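Local coordinates for protein AceL NrdHF-1-1 Intein (Metagenome, PDB 6ZGQ) that performs protein splicing as a naturally split class 3 intein, here with both parts linked into one chain and made splicing-inactive, at residues Glu6-Val10 against Thr129-Ala133; Gly11-Thr15 against Phe141-Asp145; Tyr44-Thr48 against Leu134-Gly138. All blocks are in the same frame, centred on the assembly; numbering follows the deposited sequence.

The three contacts tie early parts of the chain to two late strands of the all-beta intein, which has the HINT-type fold of this family. Along the chain come 6-10, 11-15 and 44-48, then 129-133, 134-138 and 141-145. Contacts 1 and 3 share strand 128-135: segment 134-138 follows 129-133 and runs on into a loop. Their centres lie about 16 Å apart. Contact 2 uses the next strand, 140-144, with its centre about 12 Å from that of contact 1 and about 14 Å from that of contact 3. Phe141 packs against Leu8, Leu134 and Val136, so one ring joins all three contacts. Contacts 1 and 2 hold the chain's start against late strands.

Contact 1: Glu6-Val10 against Thr129-Ala133; sequences EALLV and TEFHA
Ala7 CB meets Phe131 CB at 3.3 Å, at the apolar centre of the contact. Leu9 covers one face of the Phe131 ring from a position offset toward the rim, with CD1 4.2 Å from Phe131 CZ. Its CG stands anti to the backbone N (chi1 -176°), which carries this methyl group back over the ring. The same CD1 presses on Thr129 CG2 at 3.5 Å, a tight fit between two methyl groups; the Leu9 and Thr129 side chains cross at about a right angle.

The backbones run antiparallel. Leu8 and His132 form a hydrogen-bonded pair: Leu8 N gives a nearly straight bond (175°) of 2.6 Å to His132 O, and His132 N returns one to Leu8 O. Further along, Val10 N reaches Glu130 O at 3.0 Å.

This short strand carries the start of the intein. Ala7 is probably its first residue, so the peptide bond from Glu6 would be the upstream splice junction. Glu6 O accepts a hydrogen bond from His74 ND1 and lies 4.0 Å from Ala133 CB. Ala133 is engineered in place of a cysteine, probably the nucleophile of this class 3 intein.

At the polar edge, His132 NE2 donates to Glu130 OE1 at 2.9 Å. The carboxylate oxygen lies in the ring plane and is met on its anti side. Val10 CG2 packs beside both groups. An alanine in place of Glu130 would probably leave His132 NE2 without this acceptor and the imidazole freer to turn.

Contact 2: Gly11-Thr15 against Phe141-Asp145; sequences GTKVT and FVVTD
Thr144 and Thr15 meet side chain to side chain, crossing nearly at right angles. Thr15 OG1 and Thr144 OG1 are 2.8 Å apart, but the angle is too poor for a hydrogen bond between them. Both hydroxyls instead turn to Asp20 OD1, with a hydrogen bond from Thr15 and a weak one from Thr144. In Thr15, OG1 is anti to the carbonyl carbon (chi1 -61°), which turns it to Thr144. Thr15 OG1 also touches Val142 CG1 at 3.8 Å.

Lys13 and Thr144 form an antiparallel hydrogen-bonded pair. Thr144 N donates to Lys13 O at 2.9 Å, from well above the carbonyl plane. The root of the lysine does the packing: Lys13 CB lies 3.4 Å from Thr144 O. The rest of the chain leads away, and its NZ binds Asn22 OD1. A second backbone bond runs from Thr15 N to Val142 O at 3.0 Å.

In the HINT-type fold of inteins, this pairing joins an early strand, 13-15, to strand 140-144 near the chain end. Strand 13-15 also pairs with 20-22, and strand 140-144 with 150-154.

The face bearing Val14 and Val143 is apolar. Val14 CG2 reaches Phe141 CE1 at 3.9 Å, the two side chains crossing at about a right angle. Thr12 adds a methyl group: its CG2 rests on Val143 CG1 at 3.7 Å, while Thr12 OG1 bonds back to Leu9 O. Val32 packs on both Val14 and Phe141.

Contact 3: Tyr44-Thr48 against Leu134-Gly138; sequences YTNPT and LSVPG
Thr48 and Ser135 are joined by the one hydrogen bond of this contact. Thr48 N donates to Ser135 O at 2.9 Å, with an angle of 157° at the hydrogen. The same oxygen is approached by Pro47 CA at 3.2 Å in a CA-H...O contact. Two neighbouring residues of the 44-48 segment thus grip one carbonyl.

Polar side chains add van der Waals contact. Thr48 OG1 sits between its own backbone N and carbonyl carbon (chi1 61°), which turns it to Ser135 CB at 3.5 Å. Ser135 OG binds Ser156 O instead. Thr45 OG1 comes within 3.9 Å of Val136 CG1, the side chains crossing nearly at right angles. Thr45 has two conformers, so this approach is less certain. In the conformer described here, its hydroxyl bonds to Gln34 OE1.

Apolar packing is looser. Pro47 CB lies 4.5 Å from Leu134 CB, and Val136 CG1 faces Pro47 CA at 4.0 Å.

The contact lies where two strands give way to loops. Residues 46-48 link strand 42-45 to strand 49-55, which runs antiparallel to 128-135. The backbone bond between Ser135 and Lys49 belongs to that pairing. Ile26 packs on both Pro47 and Leu134, while strand 32-35 meets Pro47 through Val32 and Val136 through Gln34. On the core side, Leu134 and Val136 rest on Phe141 of strand 140-144.

Contact 1: Glu6-Val10 against Thr129-Ala133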
# COMPACT_ATOMS: atom_id res chain seq x y z
N GLU A 6 8.20 -8.39 -1.41
CA GLU A 6 7.38 -7.29 -1.97
C GLU A 6 6.12 -7.08 -1.09
O GLU A 6 5.04 -6.76 -1.60
CB GLU A 6 6.99 -7.64 -3.42
CG GLU A 6 6.67 -6.45 -4.31
CD GLU A 6 6.82 -6.76 -5.79
OE1 GLU A 6 5.98 -7.50 -6.33
OE2 GLU A 6 7.79 -6.26 -6.41
N ALA A 7 6.30 -7.22 0.23
CA ALA A 7 5.23 -7.49 1.20
C ALA A 7 5.00 -6.30 2.15
O ALA A 7 5.82 -5.38 2.19
CB ALA A 7 5.60 -8.74 1.98
N LEU A 8 3.87 -6.35 2.88
CA LEU A 8 3.48 -5.33 3.88
C LEU A 8 3.56 -5.93 5.28
O LEU A 8 3.21 -7.11 5.43
CB LEU A 8 2.03 -4.88 3.61
CG LEU A 8 1.77 -4.32 2.22
CD1 LEU A 8 0.28 -4.30 1.91
CD2 LEU A 8 2.35 -2.92 2.10
N LEU A 9 3.97 -5.12 6.27
CA LEU A 9 4.13 -5.57 7.67
C LEU A 9 2.83 -6.20 8.15
O LEU A 9 1.75 -5.68 7.83
CB LEU A 9 4.49 -4.39 8.58
CG LEU A 9 4.77 -4.75 10.04
CD1 LEU A 9 5.98 -5.67 10.13
CD2 LEU A 9 4.99 -3.51 10.88
N VAL A 10 2.93 -7.31 8.91
CA VAL A 10 1.75 -7.97 9.50
C VAL A 10 0.92 -6.92 10.25
O VAL A 10 1.49 -5.98 10.82
CB VAL A 10 2.15 -9.16 10.43
CG1 VAL A 10 2.99 -8.69 11.62
CG2 VAL A 10 0.92 -9.92 10.91
N THR A 129 9.87 -10.76 11.64
CA THR A 129 8.40 -10.75 11.76
C THR A 129 7.77 -11.02 10.39
O THR A 129 8.47 -10.91 9.37
CB THR A 129 7.88 -9.43 12.37
OG1 THR A 129 6.51 -9.62 12.74
CG2 THR A 129 7.98 -8.24 11.40
N GLU A 130 6.49 -11.39 10.38
CA GLU A 130 5.79 -11.78 9.14
C GLU A 130 5.41 -10.52 8.36
O GLU A 130 5.02 -9.52 8.98
CB GLU A 130 4.57 -12.69 9.38
CG GLU A 130 3.99 -12.70 10.78
CD GLU A 130 2.90 -13.73 10.93
OE1 GLU A 130 1.85 -13.58 10.28
OE2 GLU A 130 3.09 -14.69 11.71
N PHE A 131 5.62 -10.58 7.04
CA PHE A 131 5.07 -9.62 6.05
C PHE A 131 4.14 -10.41 5.11
O PHE A 131 4.40 -11.58 4.81
CB PHE A 131 6.17 -8.94 5.21
CG PHE A 131 7.14 -8.08 5.99
CD1 PHE A 131 8.07 -8.65 6.84
CD2 PHE A 131 7.16 -6.71 5.82
CE1 PHE A 131 8.97 -7.87 7.54
CE2 PHE A 131 8.07 -5.92 6.51
CZ PHE A 131 8.98 -6.51 7.37
N HIS A 132 3.07 -9.75 4.66
CA HIS A 132 2.05 -10.36 3.80
C HIS A 132 1.89 -9.49 2.53
O HIS A 132 2.19 -8.29 2.57
CB HIS A 132 0.73 -10.50 4.58
CG HIS A 132 0.83 -11.39 5.77
ND1 HIS A 132 0.45 -12.72 5.73
CD2 HIS A 132 1.25 -11.16 7.04
CE1 HIS A 132 0.65 -13.26 6.92
NE2 HIS A 132 1.14 -12.34 7.73
N ALA A 133 1.47 -10.13 1.43
CA ALA A 133 1.25 -9.49 0.12
C ALA A 133 0.02 -10.08 -0.57
O ALA A 133 -0.30 -11.25 -0.33
CB ALA A 133 2.47 -9.66 -0.77

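Contact 2: Gly11-Thr15 against Phe141-Asp145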
# COMPACT_ATOMS: atom_id res chain seq x y z
N GLY A 11 -0.41 -7.07 10.18
CA GLY A 11 -1.33 -6.20 10.90
C GLY A 11 -1.71 -4.95 10.14
O GLY A 11 -2.57 -4.21 10.59
N THR A 12 -1.04 -4.70 9.00
CA THR A 12 -1.54 -3.73 8.02
C THR A 12 -2.97 -4.13 7.66
O THR A 12 -3.20 -5.28 7.30
CB THR A 12 -0.66 -3.72 6.75
OG1 THR A 12 0.63 -3.22 7.10
CG2 THR A 12 -1.24 -2.84 5.64
N LYS A 13 -3.93 -3.20 7.78
CA LYS A 13 -5.33 -3.47 7.42
C LYS A 13 -5.53 -3.21 5.92
O LYS A 13 -4.98 -2.25 5.40
CB LYS A 13 -6.30 -2.63 8.26
CG LYS A 13 -6.45 -3.16 9.67
CD LYS A 13 -7.36 -2.28 10.50
CE LYS A 13 -7.31 -2.72 11.95
NZ LYS A 13 -7.81 -4.10 12.15
N VAL A 14 -6.28 -4.10 5.26
CA VAL A 14 -6.65 -3.99 3.84
C VAL A 14 -8.15 -3.67 3.80
O VAL A 14 -8.94 -4.36 4.45
CB VAL A 14 -6.36 -5.31 3.07
CG1 VAL A 14 -6.98 -5.30 1.68
CG2 VAL A 14 -4.86 -5.57 2.98
N THR A 15 -8.51 -2.60 3.09
CA THR A 15 -9.92 -2.20 2.95
C THR A 15 -10.63 -3.19 2.03
O THR A 15 -10.12 -3.46 0.95
CB THR A 15 -10.02 -0.74 2.47
OG1 THR A 15 -9.39 0.05 3.47
CG2 THR A 15 -11.47 -0.28 2.29
N PHE A 141 -4.01 -1.78 -4.29
CA PHE A 141 -5.20 -1.87 -3.42
C PHE A 141 -5.07 -0.88 -2.24
O PHE A 141 -4.00 -0.29 -2.05
CB PHE A 141 -5.44 -3.32 -2.95
CG PHE A 141 -4.28 -3.94 -2.21
CD1 PHE A 141 -4.12 -3.73 -0.85
CD2 PHE A 141 -3.35 -4.72 -2.88
CE1 PHE A 141 -3.05 -4.29 -0.17
CE2 PHE A 141 -2.28 -5.28 -2.20
CZ PHE A 141 -2.13 -5.06 -0.85
N VAL A 142 -6.17 -0.69 -1.51
CA VAL A 142 -6.28 0.32 -0.44
C VAL A 142 -5.99 -0.33 0.91
O VAL A 142 -6.56 -1.39 1.22
CB VAL A 142 -7.67 1.02 -0.47
CG1 VAL A 142 -7.81 2.07 0.63
CG2 VAL A 142 -7.91 1.68 -1.82
N VAL A 143 -5.08 0.27 1.68
CA VAL A 143 -4.75 -0.14 3.06
C VAL A 143 -5.16 0.98 4.01
O VAL A 143 -5.19 2.15 3.60
CB VAL A 143 -3.24 -0.47 3.23
CG1 VAL A 143 -2.86 -1.74 2.47
CG2 VAL A 143 -2.35 0.68 2.80
N THR A 144 -5.50 0.61 5.25
CA THR A 144 -5.86 1.53 6.34
C THR A 144 -4.80 1.41 7.45
O THR A 144 -4.51 0.29 7.89
CB THR A 144 -7.25 1.17 6.89
OG1 THR A 144 -8.11 0.97 5.77
CG2 THR A 144 -7.80 2.26 7.82
N ASP A 145 -4.24 2.55 7.86
CA ASP A 145 -3.21 2.61 8.92
C ASP A 145 -3.89 2.65 10.30
O ASP A 145 -5.12 2.60 10.37
CB ASP A 145 -2.25 3.79 8.69
CG ASP A 145 -2.92 5.17 8.83
OD1 ASP A 145 -3.93 5.30 9.56
OD2 ASP A 145 -2.38 6.12 8.23

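Contact 3: Tyr44-Thr48 against Leu134-Gly138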
# COMPACT_ATOMS: atom_id res chain seq x y z
N TYR A 44 -14.08 -3.51 -6.11
CA TYR A 44 -13.82 -4.67 -5.24
C TYR A 44 -13.58 -5.90 -6.14
O TYR A 44 -14.39 -6.18 -7.04
CB TYR A 44 -14.95 -4.89 -4.22
CG TYR A 44 -15.21 -3.70 -3.33
CD1 TYR A 44 -14.45 -3.50 -2.17
CD2 TYR A 44 -16.19 -2.78 -3.63
CE1 TYR A 44 -14.68 -2.41 -1.35
CE2 TYR A 44 -16.43 -1.69 -2.81
CZ TYR A 44 -15.67 -1.51 -1.67
OH TYR A 44 -15.90 -0.43 -0.86
N THR A 45 -12.47 -6.60 -5.91
CA THR A 45 -12.07 -7.81 -6.65
C THR A 45 -11.49 -8.81 -5.65
O THR A 45 -11.06 -8.40 -4.57
CB THR A 45 -10.98 -7.51 -7.71
OG1 THR A 45 -9.86 -6.91 -7.04
CG2 THR A 45 -11.48 -6.57 -8.80
N ASN A 46 -11.49 -10.10 -6.01
CA ASN A 46 -10.85 -11.15 -5.20
C ASN A 46 -9.34 -11.10 -5.48
O ASN A 46 -8.94 -10.93 -6.64
CB ASN A 46 -11.45 -12.53 -5.50
CG ASN A 46 -12.94 -12.57 -5.23
OD1 ASN A 46 -13.38 -12.64 -4.08
ND2 ASN A 46 -13.73 -12.51 -6.29
N PRO A 47 -8.50 -11.20 -4.44
CA PRO A 47 -7.07 -11.42 -4.67
C PRO A 47 -6.87 -12.74 -5.41
O PRO A 47 -7.65 -13.67 -5.17
CB PRO A 47 -6.45 -11.49 -3.26
CG PRO A 47 -7.51 -11.03 -2.31
CD PRO A 47 -8.84 -11.11 -3.01
N THR A 48 -5.87 -12.81 -6.29
CA THR A 48 -5.52 -14.03 -7.04
C THR A 48 -4.36 -14.79 -6.36
O THR A 48 -4.17 -15.97 -6.64
CB THR A 48 -5.13 -13.70 -8.50
OG1 THR A 48 -3.98 -12.85 -8.49
CG2 THR A 48 -6.28 -13.02 -9.24
N LEU A 134 -0.66 -9.28 -1.40
CA LEU A 134 -1.78 -9.70 -2.26
C LEU A 134 -1.47 -9.35 -3.72
O LEU A 134 -0.78 -8.37 -3.98
CB LEU A 134 -3.06 -8.96 -1.86
CG LEU A 134 -3.41 -8.92 -0.38
CD1 LEU A 134 -4.66 -8.07 -0.17
CD2 LEU A 134 -3.61 -10.32 0.15
N SER A 135 -1.98 -10.17 -4.65
CA SER A 135 -2.07 -9.83 -6.07
C SER A 135 -3.54 -9.54 -6.39
O SER A 135 -4.41 -10.33 -6.01
CB SER A 135 -1.53 -10.98 -6.93
OG SER A 135 -0.20 -11.29 -6.53
N VAL A 136 -3.80 -8.39 -7.02
CA VAL A 136 -5.12 -8.02 -7.57
C VAL A 136 -4.94 -7.55 -9.03
O VAL A 136 -3.90 -6.98 -9.36
CB VAL A 136 -5.82 -6.93 -6.72
CG1 VAL A 136 -6.37 -7.52 -5.43
CG2 VAL A 136 -4.89 -5.76 -6.42
N PRO A 137 -5.93 -7.79 -9.90
CA PRO A 137 -5.85 -7.38 -11.32
C PRO A 137 -5.40 -5.93 -11.58
O PRO A 137 -4.64 -5.69 -12.52
CB PRO A 137 -7.28 -7.57 -11.81
CG PRO A 137 -7.81 -8.70 -10.98
CD PRO A 137 -7.19 -8.50 -9.61
N GLY A 138 -5.86 -4.99 -10.76
CA GLY A 138 -5.55 -3.56 -10.91
C GLY A 138 -4.12 -3.22 -10.50
O GLY A 138 -3.67 -2.10 -10.76